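Local coordinates for protein N-(5'-phosphoribosyl)anthranilate isomerase (Pyrococcus furiosus, PDB 4AAJ) that catalyses the isomerisation of N-(5-phospho-beta-D-ribosyl)anthranilate to 1-(2-carboxyphenylamino)-1-deoxy-D-ribulose 5-phosphate, a step of tryptophan biosynthesis, at residues A[21-27]-A[196-202]; A[44-50]-A[72-78]; A[61-65]-A[90-94]; A[120-124]-A[150-154]; A[138-142]-A[170-174]. All coordinates share one frame; numbering follows the deposited sequence.

Interaction 1. Residues A[21-27]-A[196-202]. With SO4 (sulfate ion), chain B.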
# COMPACT_ATOMS: atom_id res chain seq x y z
N MET A 21 13.56 5.83 -2.99
CA MET A 21 12.41 5.13 -3.54
C MET A 21 11.89 4.08 -2.57
O MET A 21 12.48 3.01 -2.42
CB MET A 21 12.76 4.48 -4.89
CG MET A 21 11.65 3.67 -5.55
SD MET A 21 10.13 4.58 -5.90
CE MET A 21 10.74 5.93 -6.91
N PHE A 22 10.79 4.40 -1.90
CA PHE A 22 10.17 3.47 -0.96
C PHE A 22 9.53 2.31 -1.73
O PHE A 22 8.78 2.53 -2.67
CB PHE A 22 9.12 4.21 -0.14
CG PHE A 22 8.67 3.47 1.08
CD1 PHE A 22 9.36 3.60 2.28
CD2 PHE A 22 7.53 2.66 1.04
CE1 PHE A 22 8.95 2.93 3.41
CE2 PHE A 22 7.11 1.99 2.18
CZ PHE A 22 7.82 2.12 3.36
N VAL A 23 9.87 1.08 -1.35
CA VAL A 23 9.31 -0.10 -2.00
C VAL A 23 8.55 -0.92 -0.96
O VAL A 23 9.13 -1.34 0.05
CB VAL A 23 10.40 -0.97 -2.67
CG1 VAL A 23 9.78 -2.18 -3.37
CG2 VAL A 23 11.20 -0.16 -3.67
N LYS A 24 7.27 -1.14 -1.21
CA LYS A 24 6.45 -1.95 -0.32
C LYS A 24 6.04 -3.23 -1.05
O LYS A 24 5.54 -3.17 -2.18
CB LYS A 24 5.21 -1.17 0.13
CG LYS A 24 4.25 -1.97 1.01
CD LYS A 24 3.16 -1.07 1.58
CE LYS A 24 2.00 -1.89 2.13
NZ LYS A 24 1.08 -2.32 1.04
N ILE A 25 6.26 -4.38 -0.43
CA ILE A 25 5.80 -5.64 -1.01
C ILE A 25 4.57 -6.08 -0.23
O ILE A 25 4.67 -6.41 0.94
CB ILE A 25 6.86 -6.76 -0.93
CG1 ILE A 25 8.22 -6.29 -1.45
CG2 ILE A 25 6.34 -8.02 -1.63
CD1 ILE A 25 8.25 -5.80 -2.88
N CYS A 26 3.41 -6.07 -0.89
CA CYS A 26 2.13 -6.22 -0.20
C CYS A 26 1.57 -7.65 -0.27
O CYS A 26 1.91 -8.41 -1.17
CB CYS A 26 1.09 -5.25 -0.78
SG CYS A 26 -0.29 -5.01 0.35
N GLY A 27 0.72 -7.98 0.69
CA GLY A 27 -0.06 -9.21 0.66
C GLY A 27 0.73 -10.47 0.95
O GLY A 27 0.61 -11.45 0.21
N PRO A 196 7.02 8.84 -8.26
CA PRO A 196 6.35 8.76 -6.97
C PRO A 196 7.35 8.74 -5.81
O PRO A 196 8.55 8.59 -6.03
CB PRO A 196 5.63 7.41 -7.04
CG PRO A 196 6.55 6.57 -7.86
CD PRO A 196 7.17 7.50 -8.88
N TYR A 197 6.84 8.88 -4.59
CA TYR A 197 7.65 8.69 -3.40
C TYR A 197 7.99 7.20 -3.22
O TYR A 197 9.05 6.84 -2.71
CB TYR A 197 6.92 9.27 -2.17
CG TYR A 197 7.58 8.95 -0.85
CD1 TYR A 197 8.68 9.68 -0.40
CD2 TYR A 197 7.11 7.90 -0.05
CE1 TYR A 197 9.30 9.37 0.81
CE2 TYR A 197 7.71 7.60 1.16
CZ TYR A 197 8.80 8.34 1.58
OH TYR A 197 9.41 8.04 2.78
N GLY A 198 7.08 6.32 -3.65
CA GLY A 198 7.34 4.88 -3.60
C GLY A 198 6.44 4.05 -4.50
O GLY A 198 5.55 4.58 -5.18
N VAL A 199 6.70 2.76 -4.52
CA VAL A 199 5.90 1.82 -5.30
C VAL A 199 5.45 0.67 -4.42
O VAL A 199 6.11 0.35 -3.42
CB VAL A 199 6.65 1.25 -6.53
CG1 VAL A 199 6.80 2.32 -7.61
CG2 VAL A 199 7.99 0.65 -6.15
N ASP A 200 4.35 0.04 -4.80
CA ASP A 200 3.76 -1.06 -4.07
C ASP A 200 3.44 -2.17 -5.06
O ASP A 200 2.86 -1.91 -6.11
CB ASP A 200 2.49 -0.56 -3.38
CG ASP A 200 1.78 -1.63 -2.59
OD1 ASP A 200 2.25 -1.96 -1.49
OD2 ASP A 200 0.73 -2.11 -3.05
N VAL A 201 3.82 -3.40 -4.73
CA VAL A 201 3.56 -4.54 -5.60
C VAL A 201 3.13 -5.77 -4.80
O VAL A 201 3.55 -5.95 -3.65
CB VAL A 201 4.81 -4.86 -6.48
CG1 VAL A 201 6.03 -5.11 -5.61
CG2 VAL A 201 4.56 -6.04 -7.41
N SER A 202 2.27 -6.61 -5.40
CA SER A 202 1.87 -7.87 -4.80
C SER A 202 2.05 -9.03 -5.80
O SER A 202 3.02 -9.77 -5.70
CB SER A 202 0.43 -7.80 -4.27
OG SER A 202 0.10 -8.96 -3.52
S SO4 B . -0.66 -5.82 -7.65
O1 SO4 B . -1.21 -4.97 -6.58
O2 SO4 B . -1.00 -7.23 -7.32
O3 SO4 B . 0.80 -5.69 -7.75
O4 SO4 B . -1.26 -5.42 -8.94
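F22 to I25 and G198 to V201 are the first and last strands of a closed eight-stranded barrel, joined side by side and parallel. The backbone bonds alternate along the pair: F22 N donates to Y197 O, V199 N to F22 O, K24 N to V199 O, V201 N to K24 O, and C26 N to V201 O at 2.8 Å. On the barrel interior K24 and D200 run alongside each other. The lysine chain is extended up to its last torsion, where a bend (chi4 -81°) swings K24 NZ over to D200 OD1 at 2.8 Å. This salt bridge comes from the syn side but 32° out of the carboxylate plane, and Q97 on strand 95-98 gives NZ a second partner. In the (beta-alpha)8 fold the opposite face of such a seam turns to a helix, here 213-225; on that side I25 CD1 rests 3.6 Å from V201 CG1, next to the neighbouring pair V23 and V199. At the N-terminal end M21 curls back, bringing SD to 3.6 Å from G198 CA, where a CB would collide with F22 O. At the C-terminal end S202 OG donates to C26 O from above the carbonyl plane, at 3.0 Å. S202 N holds the sulfate through O3 at 2.9 Å; with G181 N and S203 N also binding the anion, the site is consistent with the substrate-phosphate pocket of such barrels.

Interaction 2. Residues A[44-50]-A[72-78]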
# COMPACT_ATOMS: atom_id res chain seq x y z
N THR A 44 6.01 -4.03 4.24
CA THR A 44 5.18 -5.11 3.72
C THR A 44 3.75 -4.88 4.23
O THR A 44 3.47 -3.87 4.88
CB THR A 44 5.75 -6.51 4.10
OG1 THR A 44 5.05 -7.54 3.38
CG2 THR A 44 5.67 -6.78 5.60
N GLY A 45 2.85 -5.82 3.92
CA GLY A 45 1.46 -5.66 4.31
C GLY A 45 0.80 -7.02 4.42
O GLY A 45 1.19 -7.97 3.73
N VAL A 46 -0.15 -7.10 5.35
CA VAL A 46 -0.97 -8.30 5.53
C VAL A 46 -2.43 -7.90 5.34
O VAL A 46 -2.87 -6.88 5.88
CB VAL A 46 -0.75 -9.00 6.89
CG1 VAL A 46 0.64 -9.63 6.96
CG2 VAL A 46 -1.00 -8.08 8.08
N VAL A 47 -3.16 -8.70 4.58
CA VAL A 47 -4.57 -8.41 4.27
C VAL A 47 -5.46 -9.14 5.28
O VAL A 47 -5.33 -10.35 5.47
CB VAL A 47 -4.94 -8.82 2.82
CG1 VAL A 47 -6.44 -8.61 2.54
CG2 VAL A 47 -4.07 -8.09 1.80
N VAL A 48 -6.33 -8.39 5.94
CA VAL A 48 -7.30 -8.97 6.88
C VAL A 48 -8.70 -8.46 6.58
O VAL A 48 -8.86 -7.36 6.05
CB VAL A 48 -6.99 -8.69 8.38
CG1 VAL A 48 -5.64 -9.24 8.77
CG2 VAL A 48 -7.17 -7.22 8.78
N ASN A 49 -9.71 -9.26 6.92
CA ASN A 49 -11.11 -8.81 6.88
C ASN A 49 -11.47 -8.13 5.56
O ASN A 49 -12.14 -7.09 5.53
CB ASN A 49 -11.44 -7.92 8.08
CG ASN A 49 -11.27 -8.66 9.39
OD1 ASN A 49 -11.16 -9.90 9.40
ND2 ASN A 49 -11.23 -7.92 10.48
N SER A 50 -11.02 -8.76 4.47
CA SER A 50 -11.29 -8.29 3.12
C SER A 50 -11.58 -9.46 2.21
O SER A 50 -11.03 -10.54 2.39
CB SER A 50 -10.09 -7.55 2.54
OG SER A 50 -9.62 -6.56 3.44
N VAL A 72 4.90 -3.34 8.95
CA VAL A 72 3.88 -4.21 8.37
C VAL A 72 2.55 -3.47 8.40
O VAL A 72 2.01 -3.16 9.47
CB VAL A 72 3.78 -5.54 9.14
CG1 VAL A 72 2.67 -6.43 8.56
CG2 VAL A 72 5.10 -6.28 9.08
N PHE A 73 2.02 -3.18 7.23
CA PHE A 73 0.73 -2.52 7.13
C PHE A 73 -0.40 -3.55 7.31
O PHE A 73 -0.38 -4.58 6.67
CB PHE A 73 0.60 -1.81 5.79
CG PHE A 73 1.34 -0.48 5.76
CD1 PHE A 73 2.71 -0.43 5.53
CD2 PHE A 73 0.65 0.70 6.00
CE1 PHE A 73 3.39 0.80 5.54
CE2 PHE A 73 1.31 1.93 6.00
CZ PHE A 73 2.69 1.97 5.77
N LEU A 74 -1.33 -3.25 8.20
CA LEU A 74 -2.59 -4.02 8.28
C LEU A 74 -3.51 -3.46 7.19
O LEU A 74 -3.97 -2.32 7.29
CB LEU A 74 -3.19 -3.85 9.66
CG LEU A 74 -4.38 -4.73 10.05
CD1 LEU A 74 -3.87 -6.16 10.22
CD2 LEU A 74 -5.02 -4.20 11.33
N VAL A 75 -3.76 -4.26 6.15
CA VAL A 75 -4.43 -3.79 4.93
C VAL A 75 -5.84 -4.34 4.95
O VAL A 75 -6.02 -5.53 5.12
CB VAL A 75 -3.72 -4.34 3.67
CG1 VAL A 75 -4.38 -3.83 2.39
CG2 VAL A 75 -2.23 -3.99 3.68
N SER A 76 -6.83 -3.48 4.78
CA SER A 76 -8.21 -3.96 4.80
C SER A 76 -9.17 -3.04 4.06
O SER A 76 -8.91 -1.83 3.89
CB SER A 76 -8.66 -4.10 6.24
OG SER A 76 -9.92 -4.77 6.33
N THR A 77 -10.30 -3.62 3.64
CA THR A 77 -11.39 -2.85 3.07
C THR A 77 -12.44 -2.49 4.12
O THR A 77 -13.48 -1.93 3.79
CB THR A 77 -12.06 -3.64 1.92
OG1 THR A 77 -12.47 -4.92 2.42
CG2 THR A 77 -11.08 -3.85 0.77
N MET A 78 -12.17 -2.80 5.39
CA MET A 78 -13.08 -2.40 6.46
C MET A 78 -13.38 -0.91 6.40
O MET A 78 -12.51 -0.11 6.09
CB MET A 78 -12.48 -2.71 7.83
CG MET A 78 -12.45 -4.18 8.18
SD MET A 78 -11.72 -4.42 9.80
CE MET A 78 -10.01 -3.95 9.51
O HOH W 1 -14.18 -5.57 4.41
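V75 buries the most surface here, its branched side chain lying against the backbone of G45 and V46 on the inner face of the barrel. Its CG2 sits 4.1 Å from G45 CA, and a side chain at that glycine would press tightly on this methyl group. Parallel pairing holds the valine in register, V75 N donating to V46 O and V75 O accepting from V48 N. V72 and T44 meet on the outer face, side by side and pointing the same way, with V72 CG2 3.6 Å from T44 CG2; the other threonine branch, OG1, turns to I25 of the first strand. V72 CG1 also reaches the methyl groups of V46, and V46 and V72 of this beta-alpha-beta unit both pack on helix 58-67. Toward the C-terminal end of the pair, hydroxyls join the bonding. V48 O accepts from S76 OG and from S50 OG, both at 2.8 Å, from opposite faces of its plane. S76 OG in turn receives M78 N in an ST turn, while S50 OG accepts T77 N at 3.0 Å. With an alanine at S50, T77 N would probably be left without this acceptor and V48 O with one donor fewer. A water links N49 O and T77 OG1 farther out. Each serine hydroxyl thus gives its proton to V48 O and accepts a backbone amide, so two bonds cross between the segments and two brace each chain locally.

Interaction 3. Residues A[61-65]-A[90-94]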
# COMPACT_ATOMS: atom_id res chain seq x y z
N ALA A 61 -1.66 -12.65 11.15
CA ALA A 61 -1.28 -11.23 11.10
C ALA A 61 -0.43 -10.85 12.32
O ALA A 61 0.63 -10.23 12.17
CB ALA A 61 -2.52 -10.34 11.00
N ARG A 62 -0.89 -11.22 13.51
CA ARG A 62 -0.17 -10.99 14.77
C ARG A 62 1.26 -11.53 14.71
O ARG A 62 2.21 -10.83 15.10
CB ARG A 62 -0.93 -11.68 15.90
CG ARG A 62 -0.90 -11.00 17.25
CD ARG A 62 -2.25 -11.17 17.95
NE ARG A 62 -2.77 -12.55 17.93
CZ ARG A 62 -4.07 -12.88 17.93
NH1 ARG A 62 -5.01 -11.94 17.93
NH2 ARG A 62 -4.43 -14.16 17.92
N GLU A 63 1.40 -12.77 14.24
CA GLU A 63 2.73 -13.40 14.09
C GLU A 63 3.65 -12.65 13.14
O GLU A 63 4.85 -12.51 13.41
CB GLU A 63 2.58 -14.82 13.56
CG GLU A 63 1.94 -15.77 14.54
CD GLU A 63 1.69 -17.14 13.94
OE1 GLU A 63 2.23 -17.45 12.85
OE2 GLU A 63 0.95 -17.91 14.57
N ILE A 64 3.11 -12.19 12.02
CA ILE A 64 3.92 -11.50 11.03
C ILE A 64 4.36 -10.15 11.59
O ILE A 64 5.55 -9.79 11.49
CB ILE A 64 3.18 -11.36 9.68
CG1 ILE A 64 3.23 -12.70 8.93
CG2 ILE A 64 3.82 -10.31 8.79
CD1 ILE A 64 2.10 -12.89 7.93
N ILE A 65 3.42 -9.43 12.21
CA ILE A 65 3.68 -8.11 12.81
C ILE A 65 4.73 -8.20 13.93
O ILE A 65 5.68 -7.41 13.96
CB ILE A 65 2.38 -7.46 13.32
CG1 ILE A 65 1.48 -7.11 12.12
CG2 ILE A 65 2.67 -6.24 14.21
CD1 ILE A 65 0.07 -6.69 12.48
N ARG A 90 -6.30 -6.43 18.23
CA ARG A 90 -6.10 -7.86 18.09
C ARG A 90 -4.78 -8.21 17.40
O ARG A 90 -4.25 -9.28 17.64
CB ARG A 90 -7.31 -8.52 17.39
CG ARG A 90 -8.58 -8.51 18.22
CD ARG A 90 -9.84 -8.69 17.38
NE ARG A 90 -11.08 -8.45 18.14
CZ ARG A 90 -12.25 -8.15 17.59
NH1 ARG A 90 -12.37 -8.04 16.27
NH2 ARG A 90 -13.32 -7.95 18.35
N THR A 91 -4.21 -7.31 16.59
CA THR A 91 -2.98 -7.63 15.86
C THR A 91 -1.69 -6.93 16.33
O THR A 91 -0.60 -7.38 15.97
CB THR A 91 -3.08 -7.30 14.36
OG1 THR A 91 -3.36 -5.90 14.20
CG2 THR A 91 -4.17 -8.16 13.67
N GLY A 92 -1.83 -5.84 17.08
CA GLY A 92 -0.69 -5.01 17.48
C GLY A 92 -0.12 -4.16 16.35
O GLY A 92 1.01 -3.66 16.43
N ALA A 93 -0.91 -3.95 15.29
CA ALA A 93 -0.44 -3.20 14.12
C ALA A 93 -0.10 -1.76 14.50
O ALA A 93 -0.80 -1.14 15.30
CB ALA A 93 -1.52 -3.19 13.03
N GLN A 94 0.96 -1.24 13.89
CA GLN A 94 1.32 0.18 14.07
C GLN A 94 1.15 0.98 12.78
O GLN A 94 1.27 2.23 12.78
CB GLN A 94 2.75 0.28 14.57
CG GLN A 94 2.93 -0.25 15.99
CD GLN A 94 4.38 -0.21 16.42
OE1 GLN A 94 5.20 -0.97 15.93
NE2 GLN A 94 4.70 0.70 17.34
O HOH W 2 1.90 -8.30 16.96
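I65 leans across T91 and carries most of the apolar contact between helix 58-67 and the C-terminal end of helix 81-91. Its CG1 stands anti to the carbonyl carbon (chi1 -67°) and the chain stays extended from there (chi2 169°), which brings CD1 to 3.7 Å from T91 CB. The same methyl group lies 3.9 Å from A93 CB, beyond the turn. T91 sets OG1 between its own backbone N and carbonyl carbon (chi1 59°), where it hydrogen-bonds A87 O one turn back; its CG2 is thereby directed at A61, 3.8 Å from A61 CB. G92, with positive phi, ends the helix and lets the chain turn toward strand 95-98 of the barrel. At the solvent-facing margin R62 bends at two torsions and sends NH1 toward R90 O, but that oxygen is modelled too close to R62 CD, so the bond is doubtful. The partner of R62 NH2 is clearer: E59 on its own helix forms a salt bridge with it. A leucine in place of R62 would probably leave E59 without this opposite charge. A water donates to T91 O at 2.8 Å and, at a longer 3.2 Å, to R62 O. The interface is therefore divided by chemistry: methyl groups meet on the side nearer the barrel strands, whereas a carbonyl at the end of a helix, lacking a helical amide beyond it, is served by water.

Interaction 4. Residues A[120-124]-A[150-154]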
# COMPACT_ATOMS: atom_id res chain seq x y z
N LYS A 120 -3.83 5.75 3.18
CA LYS A 120 -5.14 5.58 2.56
C LYS A 120 -5.01 5.41 1.06
O LYS A 120 -4.22 6.10 0.41
CB LYS A 120 -6.12 6.73 2.90
CG LYS A 120 -7.44 6.56 2.14
CD LYS A 120 -8.61 7.38 2.63
CE LYS A 120 -9.67 7.45 1.54
NZ LYS A 120 -10.59 6.28 1.52
N ALA A 121 -5.78 4.47 0.52
CA ALA A 121 -5.81 4.15 -0.90
C ALA A 121 -6.86 4.96 -1.64
O ALA A 121 -8.01 5.06 -1.20
CB ALA A 121 -6.08 2.67 -1.10
N PHE A 122 -6.46 5.52 -2.78
CA PHE A 122 -7.37 6.26 -3.65
C PHE A 122 -7.29 5.66 -5.05
O PHE A 122 -6.19 5.42 -5.58
CB PHE A 122 -7.02 7.76 -3.66
CG PHE A 122 -7.23 8.45 -2.34
CD1 PHE A 122 -6.21 8.47 -1.37
CD2 PHE A 122 -8.42 9.11 -2.05
CE1 PHE A 122 -6.39 9.13 -0.16
CE2 PHE A 122 -8.61 9.77 -0.84
CZ PHE A 122 -7.59 9.77 0.11
N ARG A 123 -8.45 5.42 -5.65
CA ARG A 123 -8.50 4.92 -7.02
C ARG A 123 -8.21 6.04 -8.01
O ARG A 123 -8.77 7.14 -7.91
CB ARG A 123 -9.85 4.24 -7.31
CG ARG A 123 -10.08 3.87 -8.77
CD ARG A 123 -9.16 2.75 -9.24
NE ARG A 123 -9.79 1.43 -9.18
CZ ARG A 123 -9.12 0.28 -9.18
NH1 ARG A 123 -7.79 0.27 -9.22
NH2 ARG A 123 -9.78 -0.87 -9.12
N VAL A 124 -7.32 5.77 -8.96
CA VAL A 124 -7.15 6.65 -10.11
C VAL A 124 -7.88 6.01 -11.30
O VAL A 124 -8.00 4.78 -11.36
CB VAL A 124 -5.67 6.94 -10.45
CG1 VAL A 124 -4.97 7.67 -9.31
CG2 VAL A 124 -4.91 5.67 -10.82
N VAL A 150 -0.43 8.61 0.96
CA VAL A 150 -1.44 8.32 -0.04
C VAL A 150 -0.96 7.16 -0.91
O VAL A 150 0.17 7.15 -1.41
CB VAL A 150 -1.72 9.57 -0.93
CG1 VAL A 150 -2.43 9.19 -2.21
CG2 VAL A 150 -2.55 10.60 -0.17
N LEU A 151 -1.84 6.19 -1.11
CA LEU A 151 -1.57 5.12 -2.04
C LEU A 151 -2.52 5.31 -3.21
O LEU A 151 -3.71 5.55 -2.99
CB LEU A 151 -1.78 3.75 -1.38
CG LEU A 151 -1.74 2.50 -2.26
CD1 LEU A 151 -0.35 2.20 -2.81
CD2 LEU A 151 -2.26 1.30 -1.47
N LEU A 152 -2.00 5.28 -4.43
CA LEU A 152 -2.82 5.41 -5.63
C LEU A 152 -2.91 4.07 -6.34
O LEU A 152 -1.88 3.51 -6.72
CB LEU A 152 -2.25 6.47 -6.58
CG LEU A 152 -2.13 7.92 -6.09
CD1 LEU A 152 -1.61 8.80 -7.23
CD2 LEU A 152 -3.44 8.45 -5.54
N ASP A 153 -4.14 3.57 -6.50
CA ASP A 153 -4.39 2.29 -7.17
C ASP A 153 -4.67 2.51 -8.64
O ASP A 153 -5.65 3.17 -8.98
CB ASP A 153 -5.62 1.59 -6.59
CG ASP A 153 -5.49 1.26 -5.14
OD1 ASP A 153 -4.40 0.80 -4.72
OD2 ASP A 153 -6.49 1.43 -4.41
N THR A 154 -3.84 1.93 -9.50
CA THR A 154 -4.04 1.95 -10.95
C THR A 154 -5.14 0.97 -11.36
O THR A 154 -5.12 -0.20 -10.97
CB THR A 154 -2.73 1.64 -11.70
OG1 THR A 154 -1.80 2.72 -11.51
CG2 THR A 154 -2.98 1.45 -13.21
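K120 O and F122 O each accept an amide from the facing strand, L151 N at 2.8 Å and D153 N at 2.9 Å. In return F122 N donates to L151 O, and V124 N to D153 O, so four bonds tie the two parallel strands of this beta-alpha-beta unit together. R123 folds over the end of the pair: its chain bends at chi2 and chi3, and the guanidinium edge faces D153 O, while NH1 stays 5.1 Å from D153 OD2. That carboxylate oxygen lies 3.6 Å from A121 CB on the inner face, buried and with no polar partner in the model. On the outer face the cross-strand contacts are apolar; K120, also on this face, turns to Y145. F122 holds its ring beside its own backbone N (chi1 -66°), and V150 meets it at about a right angle, CG1 being 3.9 Å from F122 CD1. V124 crosses L152 in a similar way, with V124 CG1 4.0 Å from L152 CB. These side chains back onto the helices outside the barrel: F122 and V150 touch I142 of helix 131-144, and L152 touches L138 there and V170 of helix 165-173. Within the sheet, A121 bonds to V98 on one flank, and L152 to strand 176-179 on the other.

Interaction 5. Residues A[138-142]-A[170-174]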
# COMPACT_ATOMS: atom_id res chain seq x y z
N LEU A 138 -8.89 14.53 -7.45
CA LEU A 138 -8.41 13.55 -6.46
C LEU A 138 -7.67 14.25 -5.32
O LEU A 138 -7.77 13.83 -4.17
CB LEU A 138 -7.52 12.50 -7.12
CG LEU A 138 -7.18 11.23 -6.34
CD1 LEU A 138 -8.39 10.32 -6.19
CD2 LEU A 138 -6.06 10.50 -7.06
N LEU A 139 -6.94 15.32 -5.64
CA LEU A 139 -6.22 16.11 -4.63
C LEU A 139 -7.12 16.76 -3.58
O LEU A 139 -6.76 16.80 -2.40
CB LEU A 139 -5.30 17.15 -5.29
CG LEU A 139 -3.99 16.63 -5.90
CD1 LEU A 139 -3.41 17.66 -6.86
CD2 LEU A 139 -2.96 16.25 -4.84
N SER A 140 -8.29 17.26 -3.99
CA SER A 140 -9.25 17.79 -3.01
C SER A 140 -9.90 16.66 -2.22
O SER A 140 -10.24 16.83 -1.05
CB SER A 140 -10.32 18.66 -3.69
OG SER A 140 -10.96 17.95 -4.74
N GLU A 141 -10.05 15.50 -2.86
CA GLU A 141 -10.55 14.28 -2.22
C GLU A 141 -9.55 13.81 -1.15
O GLU A 141 -9.96 13.36 -0.07
CB GLU A 141 -10.76 13.21 -3.29
CG GLU A 141 -11.54 11.98 -2.87
CD GLU A 141 -11.64 10.97 -4.01
OE1 GLU A 141 -11.84 11.38 -5.17
OE2 GLU A 141 -11.50 9.75 -3.74
N ILE A 142 -8.26 13.93 -1.46
CA ILE A 142 -7.15 13.59 -0.56
C ILE A 142 -7.06 14.55 0.65
O ILE A 142 -6.95 14.11 1.79
CB ILE A 142 -5.82 13.51 -1.34
CG1 ILE A 142 -5.80 12.25 -2.22
CG2 ILE A 142 -4.60 13.55 -0.42
CD1 ILE A 142 -4.76 12.27 -3.33
N VAL A 170 -0.63 14.03 -9.52
CA VAL A 170 -0.87 13.93 -8.09
C VAL A 170 0.48 13.78 -7.38
O VAL A 170 0.73 14.45 -6.38
CB VAL A 170 -1.82 12.76 -7.71
CG1 VAL A 170 -2.09 12.74 -6.21
CG2 VAL A 170 -3.14 12.86 -8.45
N ALA A 171 1.35 12.94 -7.93
CA ALA A 171 2.66 12.67 -7.34
C ALA A 171 3.54 13.92 -7.26
O ALA A 171 4.36 14.06 -6.35
CB ALA A 171 3.37 11.55 -8.09
N ARG A 172 3.35 14.84 -8.21
CA ARG A 172 4.06 16.12 -8.21
C ARG A 172 3.64 17.04 -7.07
O ARG A 172 4.46 17.79 -6.54
CB ARG A 172 3.89 16.83 -9.56
CG ARG A 172 4.81 16.30 -10.65
CD ARG A 172 4.68 17.12 -11.92
NE ARG A 172 5.26 18.46 -11.77
CZ ARG A 172 4.92 19.52 -12.49
NH1 ARG A 172 3.98 19.42 -13.42
NH2 ARG A 172 5.51 20.69 -12.27
N LYS A 173 2.37 16.95 -6.67
CA LYS A 173 1.83 17.79 -5.61
C LYS A 173 2.05 17.21 -4.21
O LYS A 173 2.29 17.96 -3.26
CB LYS A 173 0.33 18.05 -5.84
CG LYS A 173 0.02 19.06 -6.94
CD LYS A 173 -0.25 20.44 -6.38
CE LYS A 173 -0.58 21.44 -7.48
NZ LYS A 173 -0.68 22.83 -6.96
N ILE A 174 1.94 15.89 -4.08
CA ILE A 174 2.00 15.24 -2.76
C ILE A 174 2.79 13.93 -2.80
O ILE A 174 2.87 13.30 -3.86
CB ILE A 174 0.58 14.98 -2.19
CG1 ILE A 174 -0.22 14.08 -3.12
CG2 ILE A 174 -0.17 16.29 -1.95
CD1 ILE A 174 -1.41 13.42 -2.47
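L139 gives up the most surface in this contact, its two methyl groups dividing the face of the opposing helix between them. CD1 rests on the start of the K173 side chain, 3.7 Å from K173 CG, while CD2 lies 3.9 Å from V170 CG1, the two side chains sliding past each other in opposite directions. CD2 also touches I174, lying 3.9 Å from I174 CG1. One turn further on, I142 meets I174 tip to tip, CD1 to CD1 at 3.6 Å. I174 achieves this by putting CG1 in the crowded position between its backbone N and carbonyl carbon (chi1 59°), a setting available now that the chain has left the helix. I142 CD1 comes end-on to V170 as well, and L138 crosses that valine at about a right angle, with L138 CD2 4.0 Å from V170 CG2. V170 is thus touched by three residues of the other helix, its CG1 by two of them and its CG2 by the third. The helical bond from I142 N to L138 O places both on one side of helix 131-144, and the bond from I174 N to V170 O sets I174, just past the end of helix 165-173, on the same side as V170. Inward lies the barrel, where L152 touches L138 and V170, V150 touches I142 and I174, and V176 of the next strand touches V170. Between these two segments of adjacent (beta-alpha)8 helices the contacts are therefore aliphatic, even K173 contributing only methylenes, and the fit depends on shape and dispersion rather than directed bonds.

How the interactions relate
Interactions 1, 2 and 4 are strand pairings of one closed sheet, whereas 3 and 5 join neighbouring helices outside it. Interactions 1 and 2 are stitched together where T44 OG1 meets I25 O at 2.7 Å, and across the barrel interior D200 CB of interaction 1 lies 4.0 Å from L151 CD1 of interaction 4. Each helix contact sits on its own strand pair: V72 CG1 lies 3.8 Å from I65 CG1, and V150 CG2 3.6 Å from I142 CG2. The two helix contacts lie on opposite sides of the barrel, their centres about 30 Å apart. The sulfate binds directly to interaction 1 alone, at the C-terminal strand end.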